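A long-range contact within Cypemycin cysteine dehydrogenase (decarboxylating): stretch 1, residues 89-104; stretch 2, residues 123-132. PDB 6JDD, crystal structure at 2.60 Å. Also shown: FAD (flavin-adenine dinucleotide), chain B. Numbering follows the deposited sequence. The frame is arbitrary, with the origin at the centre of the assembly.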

ATOM      1  N   CYS A  89      29.718  28.742  11.614  1.00 49.95           N
ATOM      2  CA  CYS A  89      30.595  27.711  11.018  1.00 49.65           C
ATOM      3  C   CYS A  89      29.768  26.467  10.693  1.00 46.98           C
ATOM      4  O   CYS A  89      28.603  26.404  11.068  1.00 47.48           O
ATOM      5  CB  CYS A  89      31.779  27.450  11.932  1.00 48.55           C
ATOM      6  SG  CYS A  89      31.356  26.425  13.359  1.00 56.01           S
ATOM      7  N   PHE A  90      30.365  25.546   9.955  1.00 43.34           N
ATOM      8  CA  PHE A  90      29.723  24.310   9.452  1.00 43.01           C
ATOM      9  C   PHE A  90      30.666  23.149   9.719  1.00 42.24           C
ATOM     10  O   PHE A  90      31.798  23.198   9.280  1.00 46.53           O
ATOM     11  CB  PHE A  90      29.417  24.426   7.965  1.00 39.20           C
ATOM     12  CG  PHE A  90      28.374  25.451   7.646  1.00 41.99           C
ATOM     13  CD1 PHE A  90      28.690  26.792   7.598  1.00 44.52           C
ATOM     14  CD2 PHE A  90      27.064  25.071   7.442  1.00 43.21           C
ATOM     15  CE1 PHE A  90      27.718  27.736   7.319  1.00 44.63           C
ATOM     16  CE2 PHE A  90      26.097  26.016   7.138  1.00 43.17           C
ATOM     17  CZ  PHE A  90      26.425  27.347   7.082  1.00 40.98           C
ATOM     18  N   LEU A  91      30.216  22.190  10.511  1.00 43.96           N
ATOM     19  CA  LEU A  91      31.037  21.018  10.888  1.00 42.72           C
ATOM     20  C   LEU A  91      30.389  19.813  10.221  1.00 44.13           C
ATOM     21  O   LEU A  91      29.232  19.567  10.491  1.00 48.90           O
ATOM     22  CB  LEU A  91      31.110  20.851  12.412  1.00 39.35           C
ATOM     23  CG  LEU A  91      31.369  22.131  13.203  1.00 47.14           C
ATOM     24  CD1 LEU A  91      31.210  21.892  14.700  1.00 54.57           C
ATOM     25  CD2 LEU A  91      32.758  22.692  12.911  1.00 48.42           C
ATOM     26  N   VAL A  92      31.122  19.112   9.372  1.00 39.19           N
ATOM     27  CA  VAL A  92      30.676  17.819   8.797  1.00 37.86           C
ATOM     28  C   VAL A  92      31.187  16.700   9.712  1.00 41.16           C
ATOM     29  O   VAL A  92      32.364  16.412   9.715  1.00 41.42           O
ATOM     30  CB  VAL A  92      31.130  17.688   7.337  1.00 38.68           C
ATOM     31  CG1 VAL A  92      30.505  16.476   6.668  1.00 39.40           C
ATOM     32  CG2 VAL A  92      30.796  18.948   6.546  1.00 35.39           C
ATOM     33  N   PHE A  93      30.285  16.138  10.501  1.00 44.38           N
ATOM     34  CA  PHE A  93      30.605  15.392  11.739  1.00 43.52           C
ATOM     35  C   PHE A  93      29.627  14.240  11.884  1.00 44.27           C
ATOM     36  O   PHE A  93      28.470  14.480  12.206  1.00 47.40           O
ATOM     37  CB  PHE A  93      30.506  16.326  12.945  1.00 41.79           C
ATOM     38  CG  PHE A  93      30.923  15.697  14.247  1.00 44.31           C
ATOM     39  CD1 PHE A  93      32.240  15.331  14.462  1.00 46.15           C
ATOM     40  CD2 PHE A  93      29.999  15.464  15.242  1.00 47.28           C
ATOM     41  CE1 PHE A  93      32.629  14.737  15.648  1.00 54.57           C
ATOM     42  CE2 PHE A  93      30.395  14.873  16.430  1.00 50.20           C
ATOM     43  CZ  PHE A  93      31.707  14.507  16.635  1.00 52.42           C
ATOM     44  N   PRO A  94      29.986  12.995  11.522  1.00 38.85           N
ATOM     45  CA  PRO A  94      31.172  12.702  10.726  1.00 40.01           C
ATOM     46  C   PRO A  94      31.016  12.952   9.222  1.00 43.26           C
ATOM     47  O   PRO A  94      29.913  13.209   8.766  1.00 35.89           O
ATOM     48  CB  PRO A  94      31.301  11.200  10.928  1.00 40.44           C
ATOM     49  CG  PRO A  94      29.880  10.737  10.936  1.00 41.59           C
ATOM     50  CD  PRO A  94      29.170  11.805  11.741  1.00 43.19           C
ATOM     51  N   ALA A  95      32.135  12.865   8.491  1.00 46.03           N
ATOM     52  CA  ALA A  95      32.171  13.074   7.030  1.00 39.38           C
ATOM     53  C   ALA A  95      32.615  11.796   6.373  1.00 36.25           C
ATOM     54  O   ALA A  95      33.714  11.401   6.579  1.00 39.73           O
ATOM     55  CB  ALA A  95      33.085  14.176   6.684  1.00 42.88           C
ATOM     56  N   THR A  96      31.727  11.208   5.601  1.00 38.76           N
ATOM     57  CA  THR A  96      32.052  10.034   4.759  1.00 40.72           C
ATOM     58  C   THR A  96      33.021  10.455   3.632  1.00 41.96           C
ATOM     59  O   THR A  96      33.038  11.628   3.202  1.00 34.91           O
ATOM     60  CB  THR A  96      30.778   9.370   4.214  1.00 40.50           C
ATOM     61  OG1 THR A  96      30.016  10.380   3.544  1.00 38.24           O
ATOM     62  CG2 THR A  96      29.954   8.729   5.316  1.00 41.89           C
ATOM     63  N   LEU A  97      33.691   9.454   3.085  1.00 41.72           N
ATOM     64  CA  LEU A  97      34.466   9.533   1.815  1.00 39.09           C
ATOM     65  C   LEU A  97      33.578  10.127   0.728  1.00 40.94           C
ATOM     66  O   LEU A  97      34.005  11.121   0.139  1.00 35.44           O
ATOM     67  CB  LEU A  97      34.945   8.122   1.484  1.00 40.10           C
ATOM     68  CG  LEU A  97      35.675   7.931   0.159  1.00 46.98           C
ATOM     69  CD1 LEU A  97      36.682   9.024  -0.085  1.00 48.89           C
ATOM     70  CD2 LEU A  97      36.382   6.604   0.148  1.00 49.17           C
ATOM     71  N   ASP A  98      32.346   9.620   0.593  1.00 38.10           N
ATOM     72  CA  ASP A  98      31.470  10.037  -0.503  1.00 36.09           C
ATOM     73  C   ASP A  98      31.048  11.497  -0.297  1.00 32.64           C
ATOM     74  O   ASP A  98      30.890  12.205  -1.288  1.00 34.08           O
ATOM     75  CB  ASP A  98      30.289   9.090  -0.685  1.00 37.13           C
ATOM     76  CG  ASP A  98      29.714   9.274  -2.075  1.00 40.19           C
ATOM     77  OD1 ASP A  98      30.440   8.975  -3.042  1.00 39.35           O
ATOM     78  OD2 ASP A  98      28.565   9.769  -2.177  1.00 45.64           O
ATOM     79  N   THR A  99      30.798  11.917   0.917  1.00 34.10           N
ATOM     80  CA  THR A  99      30.314  13.311   1.124  1.00 41.36           C
ATOM     81  C   THR A  99      31.465  14.227   0.692  1.00 38.52           C
ATOM     82  O   THR A  99      31.217  15.226  -0.011  1.00 35.52           O
ATOM     83  CB  THR A  99      29.760  13.586   2.541  1.00 40.25           C
ATOM     84  OG1 THR A  99      28.386  13.200   2.717  1.00 36.27           O
ATOM     85  CG2 THR A  99      29.825  15.060   2.876  1.00 34.01           C
ATOM     86  N   VAL A 100      32.689  13.863   1.060  1.00 39.74           N
ATOM     87  CA  VAL A 100      33.886  14.680   0.730  1.00 38.00           C
ATOM     88  C   VAL A 100      34.161  14.676  -0.776  1.00 36.53           C
ATOM     89  O   VAL A 100      34.443  15.732  -1.278  1.00 33.57           O
ATOM     90  CB  VAL A 100      35.075  14.216   1.557  1.00 37.55           C
ATOM     91  CG1 VAL A 100      36.339  14.930   1.134  1.00 38.86           C
ATOM     92  CG2 VAL A 100      34.762  14.485   3.011  1.00 36.95           C
ATOM     93  N   MET A 101      34.013  13.542  -1.463  1.00 31.27           N
ATOM     94  CA  MET A 101      34.108  13.519  -2.935  1.00 30.35           C
ATOM     95  C   MET A 101      33.055  14.469  -3.567  1.00 36.52           C
ATOM     96  O   MET A 101      33.400  15.250  -4.441  1.00 35.78           O
ATOM     97  CB  MET A 101      33.967  12.097  -3.475  1.00 31.67           C
ATOM     98  CG  MET A 101      35.002  11.122  -3.004  1.00 37.33           C
ATOM     99  SD  MET A 101      36.745  11.540  -3.459  1.00 39.72           S
ATOM    100  CE  MET A 101      37.222  12.584  -2.073  1.00 33.17           C
ATOM    101  N   ARG A 102      31.805  14.383  -3.101  1.00 34.47           N
ATOM    102  CA  ARG A 102      30.706  15.231  -3.640  1.00 33.41           C
ATOM    103  C   ARG A 102      31.038  16.715  -3.435  1.00 33.45           C
ATOM    104  O   ARG A 102      30.742  17.517  -4.344  1.00 36.04           O
ATOM    105  CB  ARG A 102      29.377  14.870  -2.969  1.00 36.57           C
ATOM    106  CG  ARG A 102      28.735  13.599  -3.506  1.00 38.89           C
ATOM    107  CD  ARG A 102      27.227  13.596  -3.335  1.00 45.33           C
ATOM    108  NE  ARG A 102      26.826  13.388  -1.950  1.00 52.69           N
ATOM    109  CZ  ARG A 102      25.837  14.039  -1.348  1.00 50.29           C
ATOM    110  NH1 ARG A 102      25.142  14.946  -2.011  1.00 40.39           N
ATOM    111  NH2 ARG A 102      25.548  13.780  -0.085  1.00 55.41           N
ATOM    112  N   LEU A 103      31.626  17.055  -2.284  1.00 35.40           N
ATOM    113  CA  LEU A 103      31.984  18.450  -1.945  1.00 38.97           C
ATOM    114  C   LEU A 103      33.121  18.922  -2.863  1.00 36.01           C
ATOM    115  O   LEU A 103      33.020  19.970  -3.461  1.00 33.50           O
ATOM    116  CB  LEU A 103      32.388  18.457  -0.473  1.00 36.74           C
ATOM    117  CG  LEU A 103      32.631  19.825   0.117  1.00 38.90           C
ATOM    118  CD1 LEU A 103      31.395  20.732  -0.007  1.00 34.14           C
ATOM    119  CD2 LEU A 103      33.060  19.629   1.554  1.00 48.18           C
ATOM    120  N   ALA A 104      34.147  18.096  -2.987  1.00 36.71           N
ATOM    121  CA  ALA A 104      35.318  18.309  -3.855  1.00 39.82           C
ATOM    122  C   ALA A 104      34.903  18.442  -5.316  1.00 38.99           C
ATOM    123  O   ALA A 104      35.707  18.909  -6.092  1.00 39.46           O
ATOM    124  CB  ALA A 104      36.267  17.151  -3.708  1.00 39.67           C
TER
HETATM  125  PA  FAD B 201      23.726  10.485   1.286  1.00 43.25           P
HETATM  126  O1A FAD B 201      22.889  11.712   1.131  1.00 46.56           O
HETATM  127  O2A FAD B 201      23.163   9.337   2.056  1.00 46.21           O
HETATM  128  O5B FAD B 201      24.194   9.975  -0.162  1.00 52.39           O
HETATM  129  C5B FAD B 201      23.368   9.006  -0.856  1.00 51.51           C
HETATM  130  C4B FAD B 201      23.632   9.098  -2.339  1.00 52.59           C
HETATM  131  O4B FAD B 201      22.367   9.197  -3.043  1.00 56.08           O
HETATM  132  C3B FAD B 201      24.459  10.306  -2.801  1.00 49.71           C
HETATM  133  O3B FAD B 201      25.315   9.961  -3.884  1.00 50.11           O
HETATM  134  C2B FAD B 201      23.380  11.302  -3.233  1.00 50.24           C
HETATM  135  O2B FAD B 201      23.848  12.239  -4.178  1.00 54.93           O
HETATM  136  C1B FAD B 201      22.343  10.361  -3.836  1.00 49.48           C
HETATM  137  N9A FAD B 201      20.986  10.895  -3.819  1.00 53.81           N
HETATM  138  C8A FAD B 201      20.602  12.210  -3.909  1.00 67.62           C
HETATM  139  N7A FAD B 201      19.298  12.358  -3.862  1.00 58.48           N
HETATM  140  C5A FAD B 201      18.801  11.067  -3.734  1.00 63.88           C
HETATM  141  C6A FAD B 201      17.493  10.553  -3.633  1.00 58.80           C
HETATM  142  N6A FAD B 201      16.398  11.308  -3.646  1.00 61.90           N
HETATM  143  N1A FAD B 201      17.360   9.211  -3.518  1.00 56.88           N
HETATM  144  C2A FAD B 201      18.466   8.455  -3.506  1.00 64.08           C
HETATM  145  N3A FAD B 201      19.741   8.825  -3.593  1.00 56.96           N
HETATM  146  C4A FAD B 201      19.837  10.160  -3.707  1.00 58.70           C
HETATM  147  N1  FAD B 201      31.495   5.487   4.533  1.00 40.43           N
HETATM  148  C2  FAD B 201      32.527   6.261   4.939  1.00 41.08           C
HETATM  149  O2  FAD B 201      33.017   7.109   4.189  1.00 41.61           O
HETATM  150  N3  FAD B 201      33.071   6.144   6.179  1.00 44.45           N
HETATM  151  C4  FAD B 201      32.605   5.232   7.094  1.00 42.70           C
HETATM  152  O4  FAD B 201      33.124   5.160   8.198  1.00 41.01           O
HETATM  153  C4X FAD B 201      31.530   4.408   6.709  1.00 43.95           C
HETATM  154  N5  FAD B 201      31.073   3.533   7.568  1.00 45.33           N
HETATM  155  C5X FAD B 201      30.027   2.743   7.169  1.00 43.81           C
HETATM  156  C6  FAD B 201      29.522   1.799   8.080  1.00 40.61           C
HETATM  157  C7  FAD B 201      28.475   0.972   7.748  1.00 43.69           C
HETATM  158  C7M FAD B 201      27.959  -0.030   8.749  1.00 45.59           C
HETATM  159  C8  FAD B 201      27.888   1.073   6.463  1.00 45.36           C
HETATM  160  C8M FAD B 201      26.739   0.180   6.077  1.00 45.15           C
HETATM  161  C9  FAD B 201      28.375   1.998   5.560  1.00 40.14           C
HETATM  162  C9A FAD B 201      29.445   2.846   5.891  1.00 40.89           C
HETATM  163  N10 FAD B 201      29.960   3.790   5.004  1.00 39.11           N
HETATM  164  C10 FAD B 201      31.016   4.600   5.378  1.00 42.86           C
HETATM  165  C1' FAD B 201      29.377   3.925   3.657  1.00 37.97           C
HETATM  166  C2' FAD B 201      28.431   5.106   3.561  1.00 39.74           C
HETATM  167  O2' FAD B 201      27.291   4.877   4.383  1.00 40.44           O
HETATM  168  C3' FAD B 201      27.977   5.330   2.117  1.00 39.69           C
HETATM  169  O3' FAD B 201      29.085   5.772   1.338  1.00 42.17           O
HETATM  170  C4' FAD B 201      26.835   6.340   1.981  1.00 39.62           C
HETATM  171  O4' FAD B 201      26.466   6.464   0.606  1.00 39.25           O
HETATM  172  C5' FAD B 201      27.198   7.701   2.526  1.00 41.66           C
HETATM  173  O5' FAD B 201      26.148   8.651   2.198  1.00 42.42           O
HETATM  174  P   FAD B 201      26.173  10.109   2.865  1.00 39.13           P
HETATM  175  O1P FAD B 201      27.536  10.689   2.680  1.00 40.26           O
HETATM  176  O2P FAD B 201      25.613  10.006   4.246  1.00 38.57           O
HETATM  177  O3P FAD B 201      25.133  10.899   1.933  1.00 44.87           O
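Stretch 2 123-132: LVIADTFPGS

Stretch 2 runs beside stretch 1 as a parallel strand: the axes of 90-92 and 123-127 approach to 4.8 Å, with N-to-C directions 15° apart (signed crossing angle -15°). Val124 N donates to Phe90 O (2.8 Å, 165°), Val92 N to Val124 O (2.9 Å, 166°) and Ala126 N to Val92 O (2.8 Å, 153°). Val92 therefore pairs with Ile125, but Ala95 pairs with Asp127, a one-residue shift that marks a beta bulge. It falls where stretch 1 turns a corner at Phe93 and Pro94, the latter preceded by a cis peptide. Pairing then resumes: Ala95 N donates to Ala126 O (2.9 Å), and Thr128 N to Ala95 O (2.9 Å, 173°).

The side chains of Val92, Ala95, Leu123 and Ile125 share one sheet face, against which the helix 97-104 packs, its axis approaching that of strand 123-127 to 9.6 Å, with N-to-C directions 147° apart. Ile125, with chi1 m and chi2 t, extends CD1 to Leu103 CD2 (3.8 Å), while its CG2 branch meets Ala95 CB (3.5 Å) and Val100 CG2 (3.8 Å); so CD1 reaches Leu103 and CG2 reaches Val100, three residues earlier on the helix, with Ala95 beside it on the sheet. Leu91 and Val124 occupy the other face, joined by Leu91 CD2 and Val124 CB at 3.8 Å.

Beyond the strand, Phe129 adopts chi1 m with chi2 at 9°, so its ring reaches back to the helix start although its CA-to-CB bond points sideways. Leu97 CA lies over one ring face, 3.9 Å from the centroid and 23° off the normal, a CH-pi contact; Val100 CB meets the edge at CZ (3.7 Å).

Thr96, chi1 p, caps the helix, its OG1 accepting from Thr99 N (3.1 Å) and donating to FAD O1P (2.6 Å). The flavin bridges both stretches: Leu97 N donates to FAD O2 (2.7 Å), and FAD N3 to Thr128 O (2.6 Å).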

ATOM      1  N   LEU A 123      34.332  25.964   7.265  1.00 52.47           N
ATOM      2  CA  LEU A 123      33.767  24.626   6.995  1.00 40.34           C
ATOM      3  C   LEU A 123      34.792  23.615   7.447  1.00 40.47           C
ATOM      4  O   LEU A 123      35.817  23.541   6.824  1.00 45.79           O
ATOM      5  CB  LEU A 123      33.540  24.484   5.490  1.00 41.30           C
ATOM      6  CG  LEU A 123      32.534  23.420   5.062  1.00 36.99           C
ATOM      7  CD1 LEU A 123      32.088  23.658   3.654  1.00 38.76           C
ATOM      8  CD2 LEU A 123      33.108  22.027   5.187  1.00 40.41           C
ATOM      9  N   VAL A 124      34.506  22.870   8.495  1.00 44.24           N
ATOM     10  CA  VAL A 124      35.453  21.871   9.057  1.00 41.61           C
ATOM     11  C   VAL A 124      34.915  20.473   8.808  1.00 38.05           C
ATOM     12  O   VAL A 124      33.760  20.222   9.040  1.00 41.96           O
ATOM     13  CB  VAL A 124      35.702  22.096  10.544  1.00 44.20           C
ATOM     14  CG1 VAL A 124      36.819  21.203  11.040  1.00 38.72           C
ATOM     15  CG2 VAL A 124      36.006  23.554  10.827  1.00 46.30           C
ATOM     16  N   ILE A 125      35.805  19.597   8.395  1.00 38.92           N
ATOM     17  CA  ILE A 125      35.452  18.236   7.933  1.00 40.52           C
ATOM     18  C   ILE A 125      36.078  17.240   8.897  1.00 45.21           C
ATOM     19  O   ILE A 125      37.330  17.097   8.918  1.00 41.48           O
ATOM     20  CB  ILE A 125      35.897  17.994   6.487  1.00 40.06           C
ATOM     21  CG1 ILE A 125      35.309  19.058   5.570  1.00 38.84           C
ATOM     22  CG2 ILE A 125      35.513  16.585   6.056  1.00 37.26           C
ATOM     23  CD1 ILE A 125      35.704  18.923   4.131  1.00 45.83           C
ATOM     24  N   ALA A 126      35.208  16.575   9.636  1.00 40.05           N
ATOM     25  CA  ALA A 126      35.590  15.528  10.581  1.00 40.62           C
ATOM     26  C   ALA A 126      35.436  14.203   9.847  1.00 43.81           C
ATOM     27  O   ALA A 126      34.497  13.460  10.111  1.00 50.25           O
ATOM     28  CB  ALA A 126      34.758  15.646  11.811  1.00 44.30           C
ATOM     29  N   ASP A 127      36.393  13.941   8.959  1.00 46.80           N
ATOM     30  CA  ASP A 127      36.393  12.771   8.058  1.00 45.19           C
ATOM     31  C   ASP A 127      36.474  11.481   8.893  1.00 45.37           C
ATOM     32  O   ASP A 127      37.266  11.399   9.836  1.00 46.85           O
ATOM     33  CB  ASP A 127      37.556  12.845   7.072  1.00 47.21           C
ATOM     34  CG  ASP A 127      38.865  13.064   7.801  1.00 53.24           C
ATOM     35  OD1 ASP A 127      39.013  14.160   8.411  1.00 47.55           O
ATOM     36  OD2 ASP A 127      39.701  12.109   7.809  1.00 57.61           O
ATOM     37  N   THR A 128      35.705  10.493   8.449  1.00 51.06           N
ATOM     38  CA  THR A 128      35.755   9.070   8.867  1.00 48.75           C
ATOM     39  C   THR A 128      35.828   8.237   7.587  1.00 47.24           C
ATOM     40  O   THR A 128      34.793   7.734   7.203  1.00 51.72           O
ATOM     41  CB  THR A 128      34.545   8.709   9.755  1.00 48.67           C
ATOM     42  OG1 THR A 128      33.311   9.016   9.100  1.00 45.05           O
ATOM     43  CG2 THR A 128      34.542   9.453  11.069  1.00 43.55           C
ATOM     44  N   PHE A 129      36.998   8.133   6.942  1.00 53.25           N
ATOM     45  CA  PHE A 129      37.199   7.335   5.694  1.00 50.85           C
ATOM     46  C   PHE A 129      37.606   5.922   6.080  1.00 46.18           C
ATOM     47  O   PHE A 129      38.513   5.732   6.845  1.00 47.58           O
ATOM     48  CB  PHE A 129      38.278   7.938   4.792  1.00 49.41           C
ATOM     49  CG  PHE A 129      37.978   9.305   4.220  1.00 44.54           C
ATOM     50  CD1 PHE A 129      36.891  10.048   4.628  1.00 43.67           C
ATOM     51  CD2 PHE A 129      38.813   9.864   3.273  1.00 46.64           C
ATOM     52  CE1 PHE A 129      36.631  11.295   4.079  1.00 42.36           C
ATOM     53  CE2 PHE A 129      38.542  11.102   2.709  1.00 47.94           C
ATOM     54  CZ  PHE A 129      37.457  11.821   3.111  1.00 44.66           C
ATOM     55  N   PRO A 130      37.056   4.873   5.469  1.00 49.00           N
ATOM     56  CA  PRO A 130      37.560   3.534   5.717  1.00 45.44           C
ATOM     57  C   PRO A 130      38.993   3.341   5.189  1.00 48.39           C
ATOM     58  O   PRO A 130      39.633   2.374   5.559  1.00 49.58           O
ATOM     59  CB  PRO A 130      36.621   2.615   4.925  1.00 44.26           C
ATOM     60  CG  PRO A 130      35.550   3.501   4.371  1.00 45.00           C
ATOM     61  CD  PRO A 130      36.066   4.917   4.391  1.00 50.56           C
ATOM     62  N   GLY A 131      39.445   4.226   4.300  1.00 48.88           N
ATOM     63  CA  GLY A 131      40.637   4.008   3.465  1.00 48.11           C
ATOM     64  C   GLY A 131      40.729   5.046   2.350  1.00 54.76           C
ATOM     65  O   GLY A 131      39.912   6.024   2.343  1.00 48.81           O
ATOM     66  N   SER A 132      41.721   4.894   1.455  1.00 48.30           N
ATOM     67  CA  SER A 132      42.002   5.920   0.424  1.00 43.91           C
ATOM     68  C   SER A 132      42.698   5.328  -0.801  1.00 41.62           C
ATOM     69  O   SER A 132      43.028   4.169  -0.835  1.00 41.68           O
ATOM     70  CB  SER A 132      42.747   7.090   1.031  1.00 44.74           C
ATOM     71  OG  SER A 132      42.544   8.283   0.276  1.00 51.18           O
TER